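Long-range contacts in glycoside hydrolase family protein (Novosphingobium sp. PP1Y, PDB 6Q2F), which probably hydrolyses alpha-L-rhamnosidic bonds, releasing terminal L-rhamnose from glycosides as a glycoside hydrolase: residues 88-93 with 454-459; 128-133 with 495-500; 134-139 with 501-506; 464-469 with 563-568; 579-584 with 602-607. All coordinates share one frame; numbering follows the deposited sequence.

Contact 1: 88-93 with 454-459; sequences NFDANL and PAPPEA
Asn-92 holds CG anti to its backbone N (chi1 -170°), which lays its amide along the chain 454-459, whereas Leu-93 places CG anti to its carbonyl carbon (chi1 -62°) and so brings CD2 against the CB-CG side of Pro-454, the two side chains crossing obliquely. A single backbone bond fixes the contact: Asn-92 N donates to Pro-454 O over 2.6 Å, short and nearly straight at 160°, with the donor standing above the carbonyl plane. The backbone kinks here, since Asn-92 is the centre of an inverse gamma turn whose closing bond, Leu-93 N to Ala-91 O, is weak at 3.1 Å.

Beside the short bond Asn-92 CB lies 3.4 Å from Ala-455 C. Further out, Asn-92 CG rides 3.6 Å from Pro-456 N, and these side chains too cross obliquely. Proline suits both places: its ring restricts the backbone of this loop and gives an apolar surface, Pro-456 to Asn-92 and Pro-454, which follows a cis peptide bond, to Leu-93. Leu-93 CD2 touches Pro-454 CB at 3.7 Å, while Ala-91 CB approaches Pro-454 CG more loosely, at 4.4 Å. The polar end of Asp-90 is engaged elsewhere, OD1 accepting from Trp-110 NE1.

The contact thus joins the end of strand 85-91, flanked in the sheet by strands 56-62 and 127-131, to the loop between strand 436-447 and helix 469-487; Leu-93 also rests on Met-62, and Pro-454 on Trp-136.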
# COMPACT_ATOMS: atom_id res chain seq x y z
N ASN A 88 -6.69 12.70 12.35
CA ASN A 88 -5.85 13.87 12.52
C ASN A 88 -4.37 13.53 12.38
O ASN A 88 -3.92 12.47 12.80
CB ASN A 88 -6.11 14.51 13.88
CG ASN A 88 -5.25 15.74 14.12
OD1 ASN A 88 -4.52 15.83 15.11
ND2 ASN A 88 -5.31 16.68 13.19
N PHE A 89 -3.61 14.47 11.80
CA PHE A 89 -2.15 14.44 11.80
C PHE A 89 -1.64 15.82 12.14
O PHE A 89 -2.12 16.82 11.59
CB PHE A 89 -1.57 14.04 10.44
CG PHE A 89 -2.07 12.74 9.91
CD1 PHE A 89 -1.46 11.56 10.28
CD2 PHE A 89 -3.16 12.70 9.04
CE1 PHE A 89 -1.92 10.35 9.78
CE2 PHE A 89 -3.63 11.49 8.55
CZ PHE A 89 -3.01 10.32 8.91
N ASP A 90 -0.67 15.88 13.06
CA ASP A 90 0.09 17.12 13.24
C ASP A 90 1.32 17.02 12.34
O ASP A 90 2.29 16.35 12.69
CB ASP A 90 0.47 17.36 14.69
CG ASP A 90 1.03 18.75 14.92
OD1 ASP A 90 0.23 19.72 14.83
OD2 ASP A 90 2.25 18.89 15.16
N ALA A 91 1.28 17.68 11.19
CA ALA A 91 2.28 17.50 10.14
C ALA A 91 3.23 18.68 10.10
O ALA A 91 2.82 19.81 9.80
CB ALA A 91 1.60 17.33 8.77
N ASN A 92 4.52 18.42 10.38
CA ASN A 92 5.53 19.47 10.46
C ASN A 92 6.20 19.67 9.10
O ASN A 92 7.41 19.52 8.94
CB ASN A 92 6.55 19.13 11.54
CG ASN A 92 7.50 20.30 11.84
OD1 ASN A 92 8.69 20.25 11.53
ND2 ASN A 92 6.96 21.34 12.46
N LEU A 93 5.39 20.00 8.11
CA LEU A 93 5.87 20.35 6.78
C LEU A 93 5.84 21.86 6.63
O LEU A 93 4.84 22.50 6.98
CB LEU A 93 5.01 19.70 5.69
CG LEU A 93 4.98 18.17 5.66
CD1 LEU A 93 4.29 17.69 4.40
CD2 LEU A 93 6.40 17.61 5.71
N PRO A 454 6.30 13.54 9.89
CA PRO A 454 7.06 14.78 10.03
C PRO A 454 6.59 15.57 11.25
O PRO A 454 5.49 16.13 11.28
CB PRO A 454 6.74 15.53 8.74
CG PRO A 454 5.32 14.99 8.32
CD PRO A 454 5.01 13.79 9.21
N ALA A 455 7.43 15.56 12.28
CA ALA A 455 7.18 16.17 13.56
C ALA A 455 8.25 17.22 13.83
O ALA A 455 9.32 17.20 13.22
CB ALA A 455 7.22 15.12 14.68
N PRO A 456 7.99 18.15 14.74
CA PRO A 456 9.04 19.08 15.16
C PRO A 456 10.13 18.33 15.90
O PRO A 456 9.90 17.20 16.38
CB PRO A 456 8.29 20.05 16.09
CG PRO A 456 7.11 19.30 16.54
CD PRO A 456 6.70 18.43 15.40
N PRO A 457 11.33 18.90 15.99
CA PRO A 457 12.44 18.19 16.65
C PRO A 457 12.10 17.66 18.03
O PRO A 457 12.49 16.53 18.35
CB PRO A 457 13.53 19.27 16.71
CG PRO A 457 13.25 20.13 15.50
CD PRO A 457 11.76 20.19 15.41
N GLU A 458 11.38 18.41 18.82
CA GLU A 458 11.03 18.00 20.16
C GLU A 458 10.16 16.75 20.22
O GLU A 458 10.08 16.12 21.21
CB GLU A 458 10.33 19.12 20.91
CG GLU A 458 10.81 20.49 20.53
CD GLU A 458 10.15 21.01 19.28
OE1 GLU A 458 9.00 21.46 19.33
OE2 GLU A 458 10.81 20.97 18.24
N ALA A 459 9.48 16.46 19.14
CA ALA A 459 8.57 15.32 19.05
C ALA A 459 9.09 14.29 18.06
O ALA A 459 8.32 13.46 17.57
CB ALA A 459 7.17 15.80 18.64

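Contact 2: 128-133 with 495-500; sequences LAIAAS and RGVRAL
One carbonyl does most of the work: Leu-128 O takes Arg-498 N at 2.7 Å, nearly along its C=O axis and with an N-H...O angle of 157°, and also draws a weak, bent bond from Ala-499 N at 3.3 Å. Two residues further on, Ile-130 N donates to Ala-499 O over 3.1 Å. That same oxygen also receives a CA-H...O contact from Ala-129 CA at 3.2 Å. Ile-130 O continues the same pairing by accepting from Leu-501 N; other peptide groups turn to neighbouring strands, Ala-129 to Leu-86 and Asn-88, Arg-498 to Lys-579. At the strand end and just past it, Ala-131 O and Ala-132 O are satisfied by the hydroxyls of Tyr-479 and Tyr-475, and Arg-498 NE by Gly-493 O.

These are adjacent parallel strands of a (beta/alpha)8 barrel, their short axes inclined at 41°. Alanines suit the face that carries Ala-129 and Ala-499: their CB atoms meet at 3.9 Å, allowing close pairing inside the barrel. The other face is oily and turns to the helices. Ile-130 places CG1 in the crowded position between its N and carbonyl carbon (chi1 59°), alongside Leu-500, whose CD1 lies 3.7 Å from Ile-130 CG1. Val-497 crosses Ile-130 at about a right angle, CG1 to CG1 at 4.0 Å. Phe-114 of helix 108-124 and Tyr-483 of helix 469-487 cover this layer. Where the second strand approaches, Gly-496 adopts a positive phi, which glycine takes easily, and its O lies 3.3 Å from Leu-128 CB.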
# COMPACT_ATOMS: atom_id res chain seq x y z
N LEU A 128 -13.12 10.02 15.53
CA LEU A 128 -11.83 10.70 15.45
C LEU A 128 -10.70 9.69 15.62
O LEU A 128 -10.72 8.89 16.56
CB LEU A 128 -11.73 11.79 16.52
CG LEU A 128 -10.36 12.45 16.68
CD1 LEU A 128 -9.90 13.09 15.37
CD2 LEU A 128 -10.39 13.50 17.79
N ALA A 129 -9.73 9.72 14.71
CA ALA A 129 -8.54 8.90 14.80
C ALA A 129 -7.29 9.77 14.86
O ALA A 129 -7.27 10.92 14.39
CB ALA A 129 -8.43 7.95 13.59
N ILE A 130 -6.23 9.21 15.43
CA ILE A 130 -4.91 9.81 15.43
C ILE A 130 -3.93 8.81 14.84
O ILE A 130 -4.17 7.61 14.83
CB ILE A 130 -4.45 10.23 16.84
CG1 ILE A 130 -4.43 9.00 17.77
CG2 ILE A 130 -5.37 11.30 17.36
CD1 ILE A 130 -3.82 9.30 19.15
N ALA A 131 -2.81 9.33 14.34
CA ALA A 131 -1.74 8.46 13.90
C ALA A 131 -1.01 7.88 15.11
O ALA A 131 -1.12 8.38 16.23
CB ALA A 131 -0.75 9.23 13.02
N ALA A 132 -0.24 6.82 14.86
CA ALA A 132 0.47 6.11 15.93
C ALA A 132 1.79 6.76 16.31
O ALA A 132 2.56 6.17 17.07
CB ALA A 132 0.69 4.64 15.51
N SER A 133 2.08 7.97 15.83
CA SER A 133 3.31 8.67 16.17
C SER A 133 3.10 10.15 15.89
O SER A 133 2.24 10.51 15.08
CB SER A 133 4.51 8.15 15.36
OG SER A 133 4.44 8.66 14.02
N ARG A 495 -15.06 7.48 23.65
CA ARG A 495 -15.53 8.79 23.25
C ARG A 495 -14.32 9.60 22.79
O ARG A 495 -13.19 9.35 23.21
CB ARG A 495 -16.26 9.49 24.40
CG ARG A 495 -17.65 8.89 24.68
CD ARG A 495 -18.29 9.53 25.91
NE ARG A 495 -18.87 10.85 25.63
CZ ARG A 495 -19.09 11.79 26.55
NH1 ARG A 495 -18.77 11.58 27.82
NH2 ARG A 495 -19.62 12.95 26.19
N GLY A 496 -14.58 10.58 21.92
CA GLY A 496 -13.51 11.45 21.44
C GLY A 496 -12.61 10.75 20.45
O GLY A 496 -13.03 10.48 19.31
N VAL A 497 -11.37 10.47 20.84
CA VAL A 497 -10.46 9.69 20.01
C VAL A 497 -10.90 8.22 20.07
O VAL A 497 -10.88 7.60 21.14
CB VAL A 497 -9.01 9.85 20.46
CG1 VAL A 497 -8.06 9.09 19.55
CG2 VAL A 497 -8.62 11.33 20.49
N ARG A 498 -11.36 7.69 18.94
CA ARG A 498 -11.86 6.32 18.90
C ARG A 498 -10.87 5.36 18.30
O ARG A 498 -11.07 4.14 18.41
CB ARG A 498 -13.15 6.23 18.06
CG ARG A 498 -14.24 7.24 18.47
CD ARG A 498 -14.61 7.04 19.94
NE ARG A 498 -14.88 5.64 20.22
CZ ARG A 498 -16.03 5.02 19.93
NH1 ARG A 498 -17.01 5.69 19.32
NH2 ARG A 498 -16.18 3.73 20.22
N ALA A 499 -9.83 5.85 17.63
CA ALA A 499 -9.06 4.94 16.82
C ALA A 499 -7.64 5.42 16.66
O ALA A 499 -7.34 6.62 16.77
CB ALA A 499 -9.70 4.76 15.42
N LEU A 500 -6.79 4.46 16.34
CA LEU A 500 -5.37 4.64 16.07
C LEU A 500 -5.14 4.27 14.62
O LEU A 500 -5.76 3.34 14.10
CB LEU A 500 -4.55 3.72 16.97
CG LEU A 500 -3.36 4.15 17.79
CD1 LEU A 500 -3.60 5.50 18.46
CD2 LEU A 500 -3.14 3.05 18.84

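Contact 3: 134-139 with 501-506; sequences PGWSET and LTDSIE. With NA (sodium ion), chain B.
The tight part gathers round Glu-138 and Asp-503. Glu-138 sends CG anti to its backbone N and bends at chi2 (67°), so its carboxyl group tucks under the backbone of 503-505: OE2 comes within 2.7 Å of Asp-503 O, which would probably disfavour ionisation. Its methylene CG packs on Ile-505 CD1 at 3.7 Å, the side chains crossing at about a right angle. Beside it Asp-503 CB rests against Trp-136 O, at 3.2 Å, and Ser-137 CB.

The looser side, round Ser-137 OG, is bridged by two waters: one joins that hydroxyl to Ser-504 O, the other to Glu-506 N. Apart from these, a third accepts from Asp-503 N and lies within bonding distance of Trp-136 O and Glu-138 O, which compete for its protons. An alanine in place of Glu-138 would lose the carboxyl group and CG, and would probably loosen Ile-505 and let the backbone carrying Asp-503 shift.

Asp-503 OD1, itself held by Ser-504 N at 2.8 Å, binds sodium at 3.0 Å, and Ser-504 OG at 2.6 Å. With Glu-583, Glu-586 and Glu-644 they form a metal site at the C-terminal strand ends of the barrel, where (beta/alpha)8 enzymes carry their active sites.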
# COMPACT_ATOMS: atom_id res chain seq x y z
N PRO A 134 3.85 11.03 16.55
CA PRO A 134 3.86 12.43 16.11
C PRO A 134 4.21 12.46 14.63
O PRO A 134 5.03 11.66 14.16
CB PRO A 134 4.94 13.08 16.97
CG PRO A 134 5.05 12.17 18.18
CD PRO A 134 4.76 10.79 17.68
N GLY A 135 3.57 13.37 13.90
CA GLY A 135 3.65 13.33 12.45
C GLY A 135 2.62 12.36 11.93
O GLY A 135 1.46 12.42 12.35
N TRP A 136 3.03 11.47 11.08
CA TRP A 136 2.09 10.50 10.58
C TRP A 136 2.56 9.10 10.57
O TRP A 136 1.76 8.21 10.54
CB TRP A 136 1.59 10.83 9.19
CG TRP A 136 2.59 11.09 8.14
CD1 TRP A 136 3.60 10.30 7.76
CD2 TRP A 136 2.62 12.22 7.30
NE1 TRP A 136 4.26 10.86 6.74
CE2 TRP A 136 3.68 12.06 6.44
CE3 TRP A 136 1.85 13.36 7.21
CZ2 TRP A 136 3.99 12.99 5.48
CZ3 TRP A 136 2.16 14.26 6.29
CH2 TRP A 136 3.22 14.08 5.43
N SER A 137 3.85 8.84 10.69
CA SER A 137 4.37 7.48 10.75
C SER A 137 5.76 7.40 11.38
O SER A 137 6.47 8.33 11.34
CB SER A 137 4.36 6.84 9.38
OG SER A 137 5.49 7.16 8.66
N GLU A 138 6.14 6.28 11.97
CA GLU A 138 5.34 5.09 12.12
C GLU A 138 5.01 4.96 13.59
O GLU A 138 3.93 5.21 13.99
CB GLU A 138 6.12 3.88 11.66
CG GLU A 138 5.42 2.55 11.89
CD GLU A 138 4.17 2.39 11.06
OE1 GLU A 138 3.32 1.62 11.43
OE2 GLU A 138 4.06 3.06 10.05
N THR A 139 5.99 4.57 14.39
CA THR A 139 5.87 4.44 15.82
C THR A 139 7.22 4.81 16.39
O THR A 139 8.06 4.00 16.62
CB THR A 139 5.43 3.04 16.30
OG1 THR A 139 6.11 2.04 15.57
CG2 THR A 139 3.99 2.85 16.14
N LEU A 501 -4.25 4.99 13.95
CA LEU A 501 -3.90 4.67 12.58
C LEU A 501 -2.41 4.34 12.54
O LEU A 501 -1.60 5.16 12.97
CB LEU A 501 -4.21 5.83 11.64
CG LEU A 501 -3.45 5.77 10.31
CD1 LEU A 501 -3.95 4.60 9.49
CD2 LEU A 501 -3.70 7.05 9.51
N THR A 502 -2.07 3.15 12.04
CA THR A 502 -0.68 2.83 11.73
C THR A 502 -0.53 3.05 10.23
O THR A 502 -1.02 2.26 9.42
CB THR A 502 -0.27 1.41 12.15
OG1 THR A 502 -1.10 0.44 11.50
CG2 THR A 502 -0.39 1.22 13.65
N ASP A 503 0.08 4.18 9.87
CA ASP A 503 0.34 4.55 8.49
C ASP A 503 1.27 3.51 7.86
O ASP A 503 1.87 2.68 8.54
CB ASP A 503 0.98 5.93 8.46
CG ASP A 503 0.73 6.68 7.16
OD1 ASP A 503 0.22 6.05 6.20
OD2 ASP A 503 1.07 7.88 7.11
N SER A 504 1.38 3.56 6.53
CA SER A 504 2.25 2.61 5.83
C SER A 504 3.69 2.80 6.29
O SER A 504 4.13 3.91 6.59
CB SER A 504 2.12 2.80 4.31
OG SER A 504 2.37 4.15 3.99
N ILE A 505 4.44 1.69 6.37
CA ILE A 505 5.68 1.68 7.14
C ILE A 505 6.88 1.80 6.21
O ILE A 505 6.97 1.13 5.18
CB ILE A 505 5.80 0.43 8.03
CG1 ILE A 505 7.00 0.59 8.96
CG2 ILE A 505 5.93 -0.84 7.21
CD1 ILE A 505 6.94 -0.40 10.18
N GLU A 506 7.81 2.69 6.58
CA GLU A 506 9.10 2.82 5.91
C GLU A 506 10.07 3.37 6.95
O GLU A 506 10.12 4.58 7.18
CB GLU A 506 9.00 3.73 4.69
CG GLU A 506 10.25 3.75 3.85
CD GLU A 506 10.17 4.79 2.74
OE1 GLU A 506 9.05 5.23 2.39
OE2 GLU A 506 11.25 5.19 2.23
NA NA B . 0.14 5.37 3.30
O HOH W 1 1.60 5.56 11.92
O HOH W 2 7.30 4.92 8.31
O HOH W 3 4.41 6.54 5.97

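Contact 4: 464-469 with 563-568; sequences VDKFDG and SEHYGT
A type I beta turn from Asp-465 to Asp-468 runs straight into helix 469-487, and its end lies so close to helix 563-568, which widens here into a pi-type turn, that the CA atoms of Gly-469 and Glu-564 are 4.1 Å apart. An Asx turn overlaps it, Asp-465 OD1 accepting from Phe-467 N, and Asp-468 is the N-cap of the new helix, its OD1 taking Ala-471 N.

Glycine suits position 469, because a CB there would collide with Glu-564 OE1. Instead Gly-469 CA makes a CH...O contact to Glu-564 O, and one water accepts from Gly-469 N and donates to Glu-564 OE1 at 2.6 Å. Ser-563 OG donates to the anti lone pair of Glu-564 OE2 and steadies the carboxylate.

Toward Thr-139, Lys-466 and His-565 run side by side. Lys-466 CD lies over one face of the imidazole, 3.7 Å from the His-565 ring centroid, a CH-pi contact. The bent lysine chain then carries NZ to Val-464 O (2.9 Å), Thr-139 OG1 and a salt bridge with Glu-463. His-565 NE2 also bonds Thr-139 OG1, so that hydroxyl ties both tips together. Within the helix, Thr-568 OG1 donates to Glu-564 O over a very short 2.5 Å.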
# COMPACT_ATOMS: atom_id res chain seq x y z
N VAL A 464 10.69 2.93 17.33
CA VAL A 464 10.86 1.84 18.28
C VAL A 464 11.18 0.54 17.53
O VAL A 464 10.74 0.33 16.39
CB VAL A 464 9.61 1.66 19.16
CG1 VAL A 464 8.42 1.09 18.35
CG2 VAL A 464 9.91 0.71 20.34
N ASP A 465 11.97 -0.31 18.15
CA ASP A 465 12.35 -1.61 17.61
C ASP A 465 11.09 -2.43 17.29
O ASP A 465 10.39 -2.87 18.19
CB ASP A 465 13.26 -2.34 18.62
CG ASP A 465 13.64 -3.75 18.17
OD1 ASP A 465 13.07 -4.24 17.17
OD2 ASP A 465 14.51 -4.37 18.82
N LYS A 466 10.80 -2.60 16.00
CA LYS A 466 9.53 -3.18 15.57
C LYS A 466 9.44 -4.67 15.86
O LYS A 466 8.35 -5.24 15.74
CB LYS A 466 9.33 -2.91 14.07
CG LYS A 466 9.53 -1.44 13.65
CD LYS A 466 8.29 -0.61 13.96
CE LYS A 466 8.52 0.88 13.60
NZ LYS A 466 8.76 1.74 14.81
N PHE A 467 10.55 -5.32 16.20
CA PHE A 467 10.57 -6.75 16.49
C PHE A 467 10.51 -7.07 17.98
O PHE A 467 10.53 -8.24 18.34
CB PHE A 467 11.83 -7.38 15.87
CG PHE A 467 12.09 -6.94 14.45
CD1 PHE A 467 11.17 -7.21 13.45
CD2 PHE A 467 13.28 -6.28 14.12
CE1 PHE A 467 11.40 -6.82 12.14
CE2 PHE A 467 13.51 -5.87 12.81
CZ PHE A 467 12.56 -6.14 11.82
N ASP A 468 10.42 -6.05 18.83
CA ASP A 468 10.47 -6.20 20.29
C ASP A 468 9.14 -5.76 20.88
O ASP A 468 8.89 -4.57 21.04
CB ASP A 468 11.63 -5.38 20.87
CG ASP A 468 11.83 -5.63 22.37
OD1 ASP A 468 10.86 -5.51 23.14
OD2 ASP A 468 12.96 -5.96 22.76
N GLY A 469 8.31 -6.75 21.25
CA GLY A 469 6.95 -6.44 21.68
C GLY A 469 6.90 -5.55 22.91
O GLY A 469 6.05 -4.66 23.02
N SER A 563 3.71 -9.90 14.71
CA SER A 563 3.24 -10.16 16.07
C SER A 563 3.71 -9.11 17.07
O SER A 563 2.91 -8.64 17.88
CB SER A 563 3.68 -11.56 16.53
OG SER A 563 5.08 -11.60 16.73
N GLU A 564 4.99 -8.75 17.02
CA GLU A 564 5.54 -7.90 18.07
C GLU A 564 5.22 -6.42 17.84
O GLU A 564 5.02 -5.68 18.80
CB GLU A 564 7.05 -8.11 18.21
CG GLU A 564 7.47 -9.57 18.50
CD GLU A 564 6.61 -10.22 19.59
OE1 GLU A 564 6.87 -9.96 20.78
OE2 GLU A 564 5.65 -10.97 19.25
N HIS A 565 5.14 -5.98 16.60
CA HIS A 565 4.68 -4.61 16.33
C HIS A 565 3.17 -4.55 16.18
O HIS A 565 2.47 -4.03 17.04
CB HIS A 565 5.41 -4.03 15.11
CG HIS A 565 5.07 -2.59 14.84
ND1 HIS A 565 4.42 -2.19 13.69
CD2 HIS A 565 5.31 -1.47 15.56
CE1 HIS A 565 4.29 -0.87 13.71
NE2 HIS A 565 4.82 -0.40 14.83
N TYR A 566 2.64 -5.12 15.10
CA TYR A 566 1.23 -4.90 14.78
C TYR A 566 0.29 -5.64 15.74
O TYR A 566 -0.75 -5.09 16.13
CB TYR A 566 0.97 -5.26 13.32
CG TYR A 566 1.64 -4.29 12.36
CD1 TYR A 566 1.11 -3.03 12.12
CD2 TYR A 566 2.84 -4.62 11.74
CE1 TYR A 566 1.73 -2.13 11.25
CE2 TYR A 566 3.45 -3.74 10.88
CZ TYR A 566 2.90 -2.49 10.63
OH TYR A 566 3.52 -1.62 9.79
N GLY A 567 0.66 -6.84 16.19
CA GLY A 567 -0.12 -7.48 17.25
C GLY A 567 -0.15 -6.66 18.54
O GLY A 567 -1.20 -6.44 19.14
N THR A 568 1.02 -6.18 18.96
CA THR A 568 1.11 -5.37 20.18
C THR A 568 0.34 -4.06 20.03
O THR A 568 -0.35 -3.62 20.96
CB THR A 568 2.57 -5.10 20.52
OG1 THR A 568 3.29 -6.33 20.48
CG2 THR A 568 2.70 -4.47 21.89
O HOH W 4 9.27 -9.64 21.84

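Contact 5: 579-584 with 602-607; sequences KVYGEA and ADIPMA. With NA (sodium ion), chain B.
The phenol ring of Tyr-581 carries Ile-604 on one face: CD1 of Ile-604 lies 3.6 Å from the ring centroid, 22° off the normal, and only 3.4 Å from Tyr-581 CZ. Selenomethionine Met-606 stands obliquely to the ring, a Met-aromatic contact with SE 5.2 Å from the Tyr-581 ring centroid, and at the rim Tyr-581 OH bonds Glu-127 and Arg-674. An alanine at Tyr-581 would lose the ring and hydroxyl, and would probably leave Ile-604 and Met-606 poorly packed and those polar groups short of a partner.

Of the carboxylates, Asp-603 OD1 is met from above its plane by Val-580 N at 2.9 Å and also accepts from His-574. Glu-583, extended beyond CG, lays that carbon on Met-606 CG (3.7 Å) and reaches sodium with OE1 at 2.4 Å.

Parallel pairing holds the strands in line: Ile-604 N bonds Val-580 O, Gly-582 N bonds Ile-604 O at 2.9 Å, and Met-606 N bonds Gly-582 O. Glycine fits position 582, as a CB would strike Ala-602 CB.

In the barrel, strand 579-582 lies between 497-502 and 604-610; the latter borders 642-649, and helix 620-636 packs against Pro-605 and Ala-607.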
# COMPACT_ATOMS: atom_id res chain seq x y z
N LYS A 579 -9.90 1.36 18.38
CA LYS A 579 -9.75 0.52 17.19
C LYS A 579 -8.49 0.91 16.44
O LYS A 579 -7.94 1.99 16.62
CB LYS A 579 -10.97 0.65 16.27
CG LYS A 579 -12.29 0.35 16.92
CD LYS A 579 -13.45 0.61 15.96
CE LYS A 579 -14.79 0.71 16.69
NZ LYS A 579 -14.98 2.04 17.37
N VAL A 580 -8.03 0.00 15.58
CA VAL A 580 -6.83 0.23 14.77
C VAL A 580 -7.20 0.17 13.30
O VAL A 580 -7.70 -0.85 12.82
CB VAL A 580 -5.73 -0.80 15.09
CG1 VAL A 580 -4.46 -0.50 14.27
CG2 VAL A 580 -5.45 -0.76 16.54
N TYR A 581 -6.97 1.29 12.60
CA TYR A 581 -6.83 1.30 11.14
C TYR A 581 -5.39 0.93 10.80
O TYR A 581 -4.46 1.58 11.28
CB TYR A 581 -7.15 2.68 10.58
CG TYR A 581 -8.59 3.07 10.60
CD1 TYR A 581 -9.18 3.58 11.73
CD2 TYR A 581 -9.36 2.97 9.44
CE1 TYR A 581 -10.51 3.94 11.74
CE2 TYR A 581 -10.66 3.35 9.42
CZ TYR A 581 -11.24 3.83 10.56
OH TYR A 581 -12.56 4.19 10.52
N GLY A 582 -5.21 -0.08 9.96
CA GLY A 582 -3.86 -0.59 9.78
C GLY A 582 -3.45 -0.73 8.32
O GLY A 582 -3.94 -1.61 7.61
N GLU A 583 -2.54 0.14 7.89
CA GLU A 583 -1.92 -0.02 6.58
C GLU A 583 -0.72 -0.93 6.74
O GLU A 583 -0.35 -1.32 7.84
CB GLU A 583 -1.51 1.34 6.00
CG GLU A 583 -2.64 2.26 5.69
CD GLU A 583 -2.20 3.49 4.88
OE1 GLU A 583 -0.98 3.68 4.65
OE2 GLU A 583 -3.08 4.26 4.47
N ALA A 584 -0.10 -1.27 5.62
CA ALA A 584 1.07 -2.13 5.65
C ALA A 584 2.21 -1.57 4.81
O ALA A 584 2.71 -0.48 5.09
CB ALA A 584 0.69 -3.55 5.21
N ALA A 602 -5.43 -5.82 12.94
CA ALA A 602 -6.08 -4.52 12.97
C ALA A 602 -7.58 -4.69 12.85
O ALA A 602 -8.08 -5.66 12.29
CB ALA A 602 -5.56 -3.62 11.85
N ASP A 603 -8.31 -3.73 13.42
CA ASP A 603 -9.77 -3.74 13.29
C ASP A 603 -10.19 -3.40 11.87
O ASP A 603 -11.21 -3.90 11.38
CB ASP A 603 -10.38 -2.74 14.26
CG ASP A 603 -10.07 -3.09 15.69
OD1 ASP A 603 -9.00 -2.68 16.17
OD2 ASP A 603 -10.90 -3.80 16.30
N ILE A 604 -9.44 -2.52 11.22
CA ILE A 604 -9.78 -2.10 9.87
C ILE A 604 -8.53 -2.16 9.00
O ILE A 604 -7.70 -1.24 9.01
CB ILE A 604 -10.42 -0.70 9.88
CG1 ILE A 604 -11.64 -0.71 10.80
CG2 ILE A 604 -10.87 -0.34 8.49
CD1 ILE A 604 -12.11 0.63 11.22
N PRO A 605 -8.34 -3.25 8.26
CA PRO A 605 -7.24 -3.31 7.30
C PRO A 605 -7.38 -2.18 6.29
O PRO A 605 -8.49 -1.85 5.88
CB PRO A 605 -7.40 -4.68 6.65
CG PRO A 605 -8.16 -5.49 7.68
CD PRO A 605 -9.12 -4.50 8.28
N MSE A 606 -6.26 -1.58 5.94
CA MSE A 606 -6.27 -0.36 5.19
C MSE A 606 -5.20 -0.37 4.10
O MSE A 606 -4.10 -0.90 4.28
CB MSE A 606 -6.05 0.85 6.13
CG MSE A 606 -6.29 2.17 5.44
SE MSE A 606 -6.35 3.55 6.79
CE MSE A 606 -6.59 5.13 5.64
N ALA A 607 -5.55 0.21 2.96
CA ALA A 607 -4.66 0.32 1.82
C ALA A 607 -4.73 1.76 1.31
O ALA A 607 -5.17 2.66 2.02
CB ALA A 607 -5.05 -0.73 0.77
NA NA B . 0.14 5.37 3.30

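Overall arrangement
From the N terminus, strands 85-91 and 127-131 and the loop after the latter each wait some 360 residues for their partners: contact 1 closes first, then contact 2, then contact 3. Their segments alternate, so these three cross one another. Contact 4 opens at 464-469, after contact 1 has closed but before contacts 2 and 3 close, and so crosses both, bringing helices 469-487 and 543-575 together. Contact 5 follows all four and spans a short loop between barrel strands. Contacts 1, 2, 3 and 5 all reach the barrel sheet; Thr-139 links contact 3 to contact 4, and sodium links contact 3 to contact 5.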